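Local coordinates for RND efflux system, outer membrane lipoprotein, NodT family (Burkholderia mallei, PDB 6U94) that probably serves as the outer-membrane channel component of an RND-type efflux pump, exporting substrates from the cell, at residues A[129-134]-A[452-457]; A[175-180]-A[234-239]; A[277-282]-A[373-378]. All blocks are in the same frame, centred on the assembly; numbering follows the deposited sequence.

Interaction 1 (A[129-134]-A[452-457])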
loop_
_atom_site.group_PDB
_atom_site.type_symbol
_atom_site.label_atom_id
_atom_site.label_comp_id
_atom_site.label_asym_id
_atom_site.label_seq_id
_atom_site.Cartn_x
_atom_site.Cartn_y
_atom_site.Cartn_z
ATOM N N GLY A 129 -3.621 0.041 -5.724
ATOM C CA GLY A 129 -2.241 0.066 -5.282
ATOM C C GLY A 129 -1.207 0.071 -6.387
ATOM O O GLY A 129 -0.046 -0.255 -6.132
ATOM N N LEU A 130 -1.590 0.439 -7.607
ATOM C CA LEU A 130 -0.674 0.487 -8.737
ATOM C C LEU A 130 -0.390 1.932 -9.128
ATOM O O LEU A 130 -1.303 2.762 -9.188
ATOM C CB LEU A 130 -1.241 -0.274 -9.940
ATOM C CG LEU A 130 -1.431 -1.782 -9.772
ATOM C CD1 LEU A 130 -1.858 -2.418 -11.089
ATOM C CD2 LEU A 130 -0.158 -2.425 -9.243
ATOM N N THR A 131 0.878 2.225 -9.402
ATOM C CA THR A 131 1.268 3.546 -9.863
ATOM C C THR A 131 0.879 3.736 -11.329
ATOM O O THR A 131 0.361 2.830 -11.988
ATOM C CB THR A 131 2.765 3.763 -9.666
ATOM O OG1 THR A 131 3.498 2.757 -10.378
ATOM C CG2 THR A 131 3.119 3.700 -8.180
ATOM N N HIS A 132 1.119 4.946 -11.843
ATOM C CA HIS A 132 0.745 5.249 -13.219
ATOM C C HIS A 132 1.509 4.376 -14.207
ATOM O O HIS A 132 0.923 3.853 -15.162
ATOM C CB HIS A 132 0.985 6.727 -13.527
ATOM C CG HIS A 132 0.031 7.654 -12.841
ATOM N ND1 HIS A 132 -1.331 7.605 -13.045
ATOM C CD2 HIS A 132 0.244 8.663 -11.964
ATOM C CE1 HIS A 132 -1.917 8.540 -12.319
ATOM N NE2 HIS A 132 -0.983 9.196 -11.653
ATOM N N PHE A 133 2.818 4.199 -13.995
ATOM C CA PHE A 133 3.597 3.441 -14.969
ATOM C C PHE A 133 3.293 1.950 -14.899
ATOM O O PHE A 133 3.382 1.257 -15.918
ATOM C CB PHE A 133 5.097 3.707 -14.800
ATOM C CG PHE A 133 5.652 3.343 -13.446
ATOM C CD1 PHE A 133 6.042 2.042 -13.169
ATOM C CD2 PHE A 133 5.829 4.311 -12.470
ATOM C CE1 PHE A 133 6.568 1.707 -11.934
ATOM C CE2 PHE A 133 6.358 3.985 -11.235
ATOM C CZ PHE A 133 6.727 2.681 -10.965
ATOM N N GLU A 134 2.917 1.439 -13.724
ATOM C CA GLU A 134 2.463 0.055 -13.653
ATOM C C GLU A 134 1.165 -0.135 -14.425
ATOM O O GLU A 134 1.006 -1.123 -15.151
ATOM C CB GLU A 134 2.277 -0.372 -12.201
ATOM C CG GLU A 134 3.544 -0.387 -11.386
ATOM C CD GLU A 134 3.260 -0.642 -9.923
ATOM O OE1 GLU A 134 3.446 -1.788 -9.461
ATOM O OE2 GLU A 134 2.825 0.309 -9.241
ATOM N N TYR A 452 7.191 3.671 -2.287
ATOM C CA TYR A 452 8.440 3.121 -2.804
ATOM C C TYR A 452 8.402 2.989 -4.323
ATOM O O TYR A 452 9.427 3.177 -4.989
ATOM C CB TYR A 452 8.725 1.760 -2.163
ATOM C CG TYR A 452 9.742 0.937 -2.929
ATOM C CD1 TYR A 452 9.341 0.006 -3.881
ATOM C CD2 TYR A 452 11.103 1.096 -2.703
ATOM C CE1 TYR A 452 10.271 -0.741 -4.590
ATOM C CE2 TYR A 452 12.037 0.353 -3.402
ATOM C CZ TYR A 452 11.616 -0.564 -4.345
ATOM O OH TYR A 452 12.539 -1.310 -5.043
ATOM N N LYS A 453 7.237 2.658 -4.883
ATOM C CA LYS A 453 7.100 2.530 -6.329
ATOM C C LYS A 453 7.029 3.892 -7.011
ATOM O O LYS A 453 7.729 4.134 -8.002
ATOM C CB LYS A 453 5.856 1.709 -6.662
ATOM C CG LYS A 453 5.908 0.289 -6.147
ATOM C CD LYS A 453 4.885 -0.569 -6.859
ATOM C CE LYS A 453 3.495 -0.380 -6.271
ATOM N NZ LYS A 453 2.512 -1.307 -6.903
ATOM N N ALA A 454 6.191 4.794 -6.491
ATOM C CA ALA A 454 5.997 6.097 -7.118
ATOM C C ALA A 454 7.282 6.913 -7.179
ATOM O O ALA A 454 7.385 7.822 -8.010
ATOM C CB ALA A 454 4.910 6.883 -6.376
ATOM N N LEU A 455 8.256 6.619 -6.317
ATOM C CA LEU A 455 9.555 7.276 -6.373
ATOM C C LEU A 455 10.439 6.731 -7.484
ATOM O O LEU A 455 11.511 7.293 -7.731
ATOM C CB LEU A 455 10.292 7.129 -5.039
ATOM C CG LEU A 455 9.723 7.798 -3.788
ATOM C CD1 LEU A 455 10.556 7.409 -2.572
ATOM C CD2 LEU A 455 9.684 9.307 -3.948
ATOM N N GLY A 456 10.020 5.662 -8.153
ATOM C CA GLY A 456 10.860 4.995 -9.119
ATOM C C GLY A 456 11.718 3.891 -8.551
ATOM O O GLY A 456 12.621 3.412 -9.247
ATOM N N GLY A 457 11.471 3.470 -7.312
ATOM C CA GLY A 457 12.261 2.423 -6.696
ATOM C C GLY A 457 13.024 2.886 -5.472
ATOM O O GLY A 457 14.229 2.649 -5.358
#
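The Phe133 ring has the hydroxyl oxygen of Thr131 over the centre of one face, OG1 standing 3.2 Å above the ring plane. At its edge, in plane, lies the carbonyl of Lys453: the slightly positive C-H of Phe133 CZ meets Lys453 O at 3.4 Å. Lys453 bridges the two segments, tying the start of helix 132-142 to the C-terminal end of helix 421-454, while Ile164 and Ala168 of helix 156-203 pack against it. Its chain bends at chi3 (-81°) and crosses the Glu134 side chain at about a right angle, bringing NZ to Glu134 OE1 at 2.8 Å in a salt bridge through the syn lone pair. NZ also donates to Gly129 O at 2.9 Å, in the carbonyl plane, and makes a weak bond to Glu134 OE2. Thr131 is the N-cap of helix 132-142. Its N-H runs almost straight (175°) to Glu134 OE2 at 2.7 Å, one half of a capping box, while its OG1 donates to the anti lone pair of the same oxygen. The Thr131 methyl, CG2, lies 3.7 Å from Lys453 CB and equally close to Ala454 N. The C-terminal turn of helix 421-454 closes in a Schellman motif: Gly456 N bonds to Lys453 O, Gly457 N more weakly to Tyr452 O, and Gly456 takes the positive phi (90°) that glycine readily adopts. Ser165 OG adds a bond to Glu134 OE1. Buried yet gripped on both oxygens, beside a lysine and at a helix N-terminus, Glu134 is likely to be held as a carboxylate, with Lys453 charged opposite it.

Interaction 2 (A[175-180]-A[234-239])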
loop_
_atom_site.group_PDB
_atom_site.type_symbol
_atom_site.label_atom_id
_atom_site.label_comp_id
_atom_site.label_asym_id
_atom_site.label_seq_id
_atom_site.Cartn_x
_atom_site.Cartn_y
_atom_site.Cartn_z
ATOM N N LEU A 175 3.331 -8.667 4.232
ATOM C CA LEU A 175 2.803 -7.798 5.279
ATOM C C LEU A 175 1.329 -8.083 5.527
ATOM O O LEU A 175 0.888 -8.172 6.678
ATOM C CB LEU A 175 3.021 -6.332 4.907
ATOM C CG LEU A 175 4.474 -5.862 4.995
ATOM C CD1 LEU A 175 4.614 -4.414 4.554
ATOM C CD2 LEU A 175 5.002 -6.048 6.407
ATOM N N THR A 176 0.549 -8.237 4.452
ATOM C CA THR A 176 -0.853 -8.615 4.599
ATOM C C THR A 176 -0.990 -9.957 5.310
ATOM O O THR A 176 -1.918 -10.156 6.102
ATOM C CB THR A 176 -1.536 -8.654 3.230
ATOM O OG1 THR A 176 -1.566 -7.333 2.670
ATOM C CG2 THR A 176 -2.959 -9.182 3.340
ATOM N N LEU A 177 -0.065 -10.886 5.050
ATOM C CA LEU A 177 -0.075 -12.160 5.761
ATOM C C LEU A 177 0.080 -11.952 7.264
ATOM O O LEU A 177 -0.702 -12.484 8.062
ATOM C CB LEU A 177 1.034 -13.064 5.228
ATOM C CG LEU A 177 1.217 -14.397 5.951
ATOM C CD1 LEU A 177 -0.039 -15.250 5.845
ATOM C CD2 LEU A 177 2.425 -15.145 5.404
ATOM N N LEU A 178 1.090 -11.179 7.667
ATOM C CA LEU A 178 1.317 -10.938 9.086
ATOM C C LEU A 178 0.151 -10.192 9.720
ATOM O O LEU A 178 -0.133 -10.378 10.910
ATOM C CB LEU A 178 2.620 -10.166 9.279
ATOM C CG LEU A 178 3.863 -10.842 8.699
ATOM C CD1 LEU A 178 5.111 -10.051 9.039
ATOM C CD2 LEU A 178 3.979 -12.272 9.199
ATOM N N ALA A 179 -0.540 -9.351 8.945
ATOM C CA ALA A 179 -1.713 -8.661 9.474
ATOM C C ALA A 179 -2.873 -9.626 9.679
ATOM O O ALA A 179 -3.548 -9.583 10.713
ATOM C CB ALA A 179 -2.115 -7.519 8.542
ATOM N N ASP A 180 -3.110 -10.515 8.713
ATOM C CA ASP A 180 -4.201 -11.476 8.829
ATOM C C ASP A 180 -3.959 -12.496 9.933
ATOM O O ASP A 180 -4.925 -13.052 10.469
ATOM C CB ASP A 180 -4.423 -12.182 7.491
ATOM C CG ASP A 180 -5.293 -11.371 6.546
ATOM O OD1 ASP A 180 -6.239 -10.718 7.027
ATOM O OD2 ASP A 180 -5.036 -11.382 5.322
ATOM N N ARG A 234 -9.329 -18.009 6.244
ATOM C CA ARG A 234 -9.394 -18.084 4.789
ATOM C C ARG A 234 -8.508 -17.026 4.143
ATOM O O ARG A 234 -7.865 -17.288 3.119
ATOM C CB ARG A 234 -10.841 -17.938 4.320
ATOM N N GLN A 235 -8.455 -15.825 4.727
ATOM C CA GLN A 235 -7.605 -14.775 4.174
ATOM C C GLN A 235 -6.131 -15.116 4.344
ATOM O O GLN A 235 -5.310 -14.788 3.479
ATOM C CB GLN A 235 -7.933 -13.432 4.826
ATOM C CG GLN A 235 -9.317 -12.899 4.475
ATOM C CD GLN A 235 -9.575 -11.512 5.034
ATOM O OE1 GLN A 235 -8.748 -10.954 5.756
ATOM N NE2 GLN A 235 -10.729 -10.945 4.699
ATOM N N ILE A 236 -5.775 -15.776 5.449
ATOM C CA ILE A 236 -4.412 -16.275 5.614
ATOM C C ILE A 236 -4.070 -17.255 4.501
ATOM O O ILE A 236 -2.963 -17.231 3.948
ATOM C CB ILE A 236 -4.242 -16.916 7.005
ATOM C CG1 ILE A 236 -4.111 -15.834 8.080
ATOM C CG2 ILE A 236 -3.042 -17.854 7.034
ATOM C CD1 ILE A 236 -3.975 -16.389 9.482
ATOM N N ALA A 237 -5.017 -18.130 4.151
ATOM C CA ALA A 237 -4.786 -19.085 3.073
ATOM C C ALA A 237 -4.545 -18.374 1.745
ATOM O O ALA A 237 -3.649 -18.754 0.983
ATOM C CB ALA A 237 -5.969 -20.045 2.963
ATOM N N GLN A 238 -5.332 -17.333 1.456
ATOM C CA GLN A 238 -5.154 -16.591 0.212
ATOM C C GLN A 238 -3.800 -15.895 0.170
ATOM O O GLN A 238 -3.130 -15.890 -0.870
ATOM C CB GLN A 238 -6.280 -15.571 0.046
ATOM C CG GLN A 238 -7.677 -16.165 -0.013
ATOM C CD GLN A 238 -8.754 -15.102 0.086
ATOM O OE1 GLN A 238 -8.474 -13.950 0.422
ATOM N NE2 GLN A 238 -9.993 -15.481 -0.207
ATOM N N ASP A 239 -3.385 -15.291 1.288
ATOM C CA ASP A 239 -2.086 -14.628 1.340
ATOM C C ASP A 239 -0.959 -15.601 1.025
ATOM O O ASP A 239 -0.042 -15.279 0.257
ATOM C CB ASP A 239 -1.866 -14.004 2.719
ATOM C CG ASP A 239 -2.911 -12.964 3.070
ATOM O OD1 ASP A 239 -3.755 -12.631 2.211
ATOM O OD2 ASP A 239 -2.886 -12.481 4.217
#
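Helices 175-180 and 234-239 run antiparallel, their axes 161° apart in direction and 9.0 Å at closest approach, with Leu177 level with Asp239 and Asp180 level with Ile236. Two aspartates meet between them. Asp180 and Asp239 each keep CG beside their own backbone N, and their side chains cross at about a right angle with the carboxylate planes only 26° apart. This puts Asp180 OD2 just 2.7 Å from Asp239 OD2, a closeness that may shift the ionisation of the two acids. Arg90, which makes salt bridges to Asp180 OD2 through NH1 and to Asp239 OD1 through NH2, probably offsets the concentrated negative charge. Aspartate is short enough to keep both carboxylates between the helices, where one guanidinium can bridge them. Helices 156-203 and 211-247, joined by a short link, form an antiparallel alpha-helical hairpin, consistent with the long hairpins that build the periplasmic tunnel in TolC-like outer membrane factors. Helix 421-454 packs on the side of helix 156-203 that carries Leu175 and Ala179. Beside the acids, Leu177 has CG anti to the backbone N (chi1 175°), which sends CD1 to within 3.8 Å of Asp239 CB and 4.1 Å of Ile236 CG2. Ile236, branched and extended, lays CG1 3.7 Å from Asp180 CB while its CD1 tip touches Asp180 O at 3.6 Å, lining one flank of the acid pair with hydrocarbon. Thr176 turns its methyl toward Asp239, CG2 to OD2 being 3.4 Å, since its hydroxyl is bonded to Asn172 O in its own helix. At the other end, Gln235 OE1 as modelled lies 2.8 Å from Asp180 OD1, two acceptors that form no hydrogen bond; a glycerol, probably from crystallisation, bonds to that same Asp180 oxygen.

Interaction 3 (A[277-282]-A[373-378])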
loop_
_atom_site.group_PDB
_atom_site.type_symbol
_atom_site.label_atom_id
_atom_site.label_comp_id
_atom_site.label_asym_id
_atom_site.label_seq_id
_atom_site.Cartn_x
_atom_site.Cartn_y
_atom_site.Cartn_z
ATOM N N THR A 277 15.029 14.280 -8.136
ATOM C CA THR A 277 15.725 13.601 -9.223
ATOM C C THR A 277 15.591 12.088 -9.132
ATOM O O THR A 277 15.869 11.392 -10.114
ATOM C CB THR A 277 17.203 13.992 -9.232
ATOM O OG1 THR A 277 17.782 13.723 -7.951
ATOM C CG2 THR A 277 17.359 15.471 -9.559
ATOM N N LEU A 278 15.171 11.563 -7.976
ATOM C CA LEU A 278 14.863 10.141 -7.883
ATOM C C LEU A 278 13.785 9.739 -8.879
ATOM O O LEU A 278 13.783 8.600 -9.363
ATOM C CB LEU A 278 14.417 9.786 -6.464
ATOM C CG LEU A 278 15.453 9.801 -5.341
ATOM C CD1 LEU A 278 14.761 9.580 -3.999
ATOM C CD2 LEU A 278 16.522 8.747 -5.574
ATOM N N LEU A 279 12.863 10.653 -9.193
ATOM C CA LEU A 279 11.785 10.355 -10.128
ATOM C C LEU A 279 12.275 10.168 -11.558
ATOM O O LEU A 279 11.496 9.717 -12.406
ATOM C CB LEU A 279 10.727 11.460 -10.078
ATOM C CG LEU A 279 10.141 11.742 -8.687
ATOM C CD1 LEU A 279 8.906 12.627 -8.777
ATOM C CD2 LEU A 279 9.814 10.453 -7.958
ATOM N N GLU A 280 13.537 10.500 -11.846
ATOM C CA GLU A 280 14.094 10.189 -13.157
ATOM C C GLU A 280 14.112 8.688 -13.417
ATOM O O GLU A 280 14.107 8.263 -14.577
ATOM C CB GLU A 280 15.506 10.762 -13.283
ATOM C CG GLU A 280 15.576 12.280 -13.280
ATOM C CD GLU A 280 16.975 12.800 -13.015
ATOM O OE1 GLU A 280 17.897 11.974 -12.838
ATOM O OE2 GLU A 280 17.154 14.034 -12.981
ATOM N N ARG A 281 14.131 7.874 -12.358
ATOM C CA ARG A 281 14.142 6.420 -12.478
ATOM C C ARG A 281 12.750 5.819 -12.621
ATOM O O ARG A 281 12.633 4.596 -12.746
ATOM C CB ARG A 281 14.831 5.785 -11.269
ATOM C CG ARG A 281 16.167 6.393 -10.900
ATOM C CD ARG A 281 16.469 6.032 -9.461
ATOM N NE ARG A 281 15.310 6.312 -8.614
ATOM C CZ ARG A 281 15.107 5.779 -7.413
ATOM N NH1 ARG A 281 15.984 4.924 -6.903
ATOM N NH2 ARG A 281 14.019 6.095 -6.723
ATOM N N ARG A 282 11.700 6.630 -12.590
ATOM C CA ARG A 282 10.364 6.106 -12.834
ATOM C C ARG A 282 10.280 5.565 -14.259
ATOM O O ARG A 282 10.728 6.236 -15.199
ATOM C CB ARG A 282 9.308 7.186 -12.624
ATOM C CG ARG A 282 8.978 7.509 -11.161
ATOM C CD ARG A 282 7.950 8.620 -11.092
ATOM N NE ARG A 282 6.748 8.299 -11.858
ATOM C CZ ARG A 282 5.559 8.043 -11.320
ATOM N NH1 ARG A 282 5.397 8.087 -9.998
ATOM N NH2 ARG A 282 4.524 7.753 -12.101
ATOM N N ASP A 373 1.957 14.356 -13.284
ATOM C CA ASP A 373 1.280 13.199 -12.708
ATOM C C ASP A 373 2.189 12.449 -11.745
ATOM O O ASP A 373 1.725 11.924 -10.728
ATOM C CB ASP A 373 0.789 12.266 -13.813
ATOM C CG ASP A 373 -0.418 12.812 -14.544
ATOM O OD1 ASP A 373 -0.879 13.914 -14.184
ATOM O OD2 ASP A 373 -0.908 12.141 -15.477
ATOM N N ALA A 374 3.489 12.391 -12.042
ATOM C CA ALA A 374 4.416 11.700 -11.153
ATOM C C ALA A 374 4.520 12.407 -9.806
ATOM O O ALA A 374 4.469 11.762 -8.751
ATOM C CB ALA A 374 5.791 11.588 -11.808
ATOM N N PHE A 375 4.682 13.734 -9.823
ATOM C CA PHE A 375 4.760 14.492 -8.579
ATOM C C PHE A 375 3.447 14.420 -7.814
ATOM O O PHE A 375 3.437 14.191 -6.601
ATOM C CB PHE A 375 5.132 15.946 -8.867
ATOM C CG PHE A 375 6.606 16.175 -9.025
ATOM C CD1 PHE A 375 7.248 15.852 -10.216
ATOM C CD2 PHE A 375 7.351 16.719 -7.991
ATOM C CE1 PHE A 375 8.610 16.066 -10.366
ATOM C CE2 PHE A 375 8.707 16.936 -8.131
ATOM C CZ PHE A 375 9.341 16.606 -9.326
ATOM N N ARG A 376 2.326 14.618 -8.514
ATOM C CA ARG A 376 1.020 14.530 -7.871
ATOM C C ARG A 376 0.815 13.163 -7.234
ATOM O O ARG A 376 0.287 13.059 -6.122
ATOM C CB ARG A 376 -0.083 14.825 -8.888
ATOM C CG ARG A 376 -1.493 14.828 -8.300
ATOM C CD ARG A 376 -2.524 15.221 -9.349
ATOM N NE ARG A 376 -2.237 16.528 -9.934
ATOM C CZ ARG A 376 -2.599 17.685 -9.386
ATOM N NH1 ARG A 376 -3.258 17.699 -8.234
ATOM N NH2 ARG A 376 -2.298 18.830 -9.985
ATOM N N GLU A 377 1.242 12.103 -7.924
ATOM C CA GLU A 377 1.132 10.758 -7.371
ATOM C C GLU A 377 1.961 10.610 -6.100
ATOM O O GLU A 377 1.547 9.931 -5.153
ATOM C CB GLU A 377 1.573 9.742 -8.419
ATOM C CG GLU A 377 1.424 8.298 -8.023
ATOM C CD GLU A 377 1.730 7.361 -9.179
ATOM O OE1 GLU A 377 2.844 7.436 -9.745
ATOM O OE2 GLU A 377 0.842 6.566 -9.537
ATOM N N VAL A 378 3.141 11.232 -6.067
ATOM C CA VAL A 378 3.986 11.146 -4.882
ATOM C C VAL A 378 3.349 11.899 -3.718
ATOM O O VAL A 378 3.314 11.404 -2.585
ATOM C CB VAL A 378 5.397 11.672 -5.198
ATOM C CG1 VAL A 378 6.166 11.939 -3.907
ATOM C CG2 VAL A 378 6.146 10.672 -6.077
#
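Glu377 OE1 is gripped by two N-H groups of one guanidinium, a salt bridge made end-on. Arg282 NH1 donates to it at 2.6 Å (151°), nearly along the C-O axis, while Arg282 NH2 reaches the syn lone pair of Glu377 OE1 at 2.9 Å with a more bent bond (136°). Both bonds lie in the guanidinium plane. The Arg282 chain bends at chi3 to swing this group across helix 373-378, and Ala374 CB sits beneath one face, 3.4 Å from Arg282 NE; a methyl is small enough to let the flat group down onto the helix. The remaining contact is apolar. Leu279 CD1 presses on the Phe375 ring in a CH-pi contact, 3.9 Å from its centroid and 15° off the normal, and Leu279 CD2 meets Val378 CG2 tip to tip at 4.1 Å. Branched leucine serves both partners at once. Arg282 occupies the N-cap position of helix 283-294, where its NH2 also forms a salt bridge with Asp284. The 3-10 turn 277-281 leading into it thus rests on long helix 362-415, with helix 421-454 beside Val378 and Glu377 and helix 132-142 against Arg282.

All three contacts are buried, but they occupy two regions. Interactions 1 and 3 touch, their centres 8 Å apart, and meet where the C-terminal end of helix 421-454 packs beside helix 362-415, the helix before it in the chain: Arg282 NH1 and Arg281 NH2 donate to Ala454 O and Leu455 O, so arginines of interaction 3 satisfy carbonyls of interaction 1. Interaction 2, whose centre is about 31 Å from that of interaction 3 and across the chain's centre, joins two long helices side by side. The chemistry follows: helix ends and turns bring capping and buried salt bridges of lysine or arginine with glutamate, whereas interaction 2 brings two acids together, with Arg90 from outside its segments bridging them.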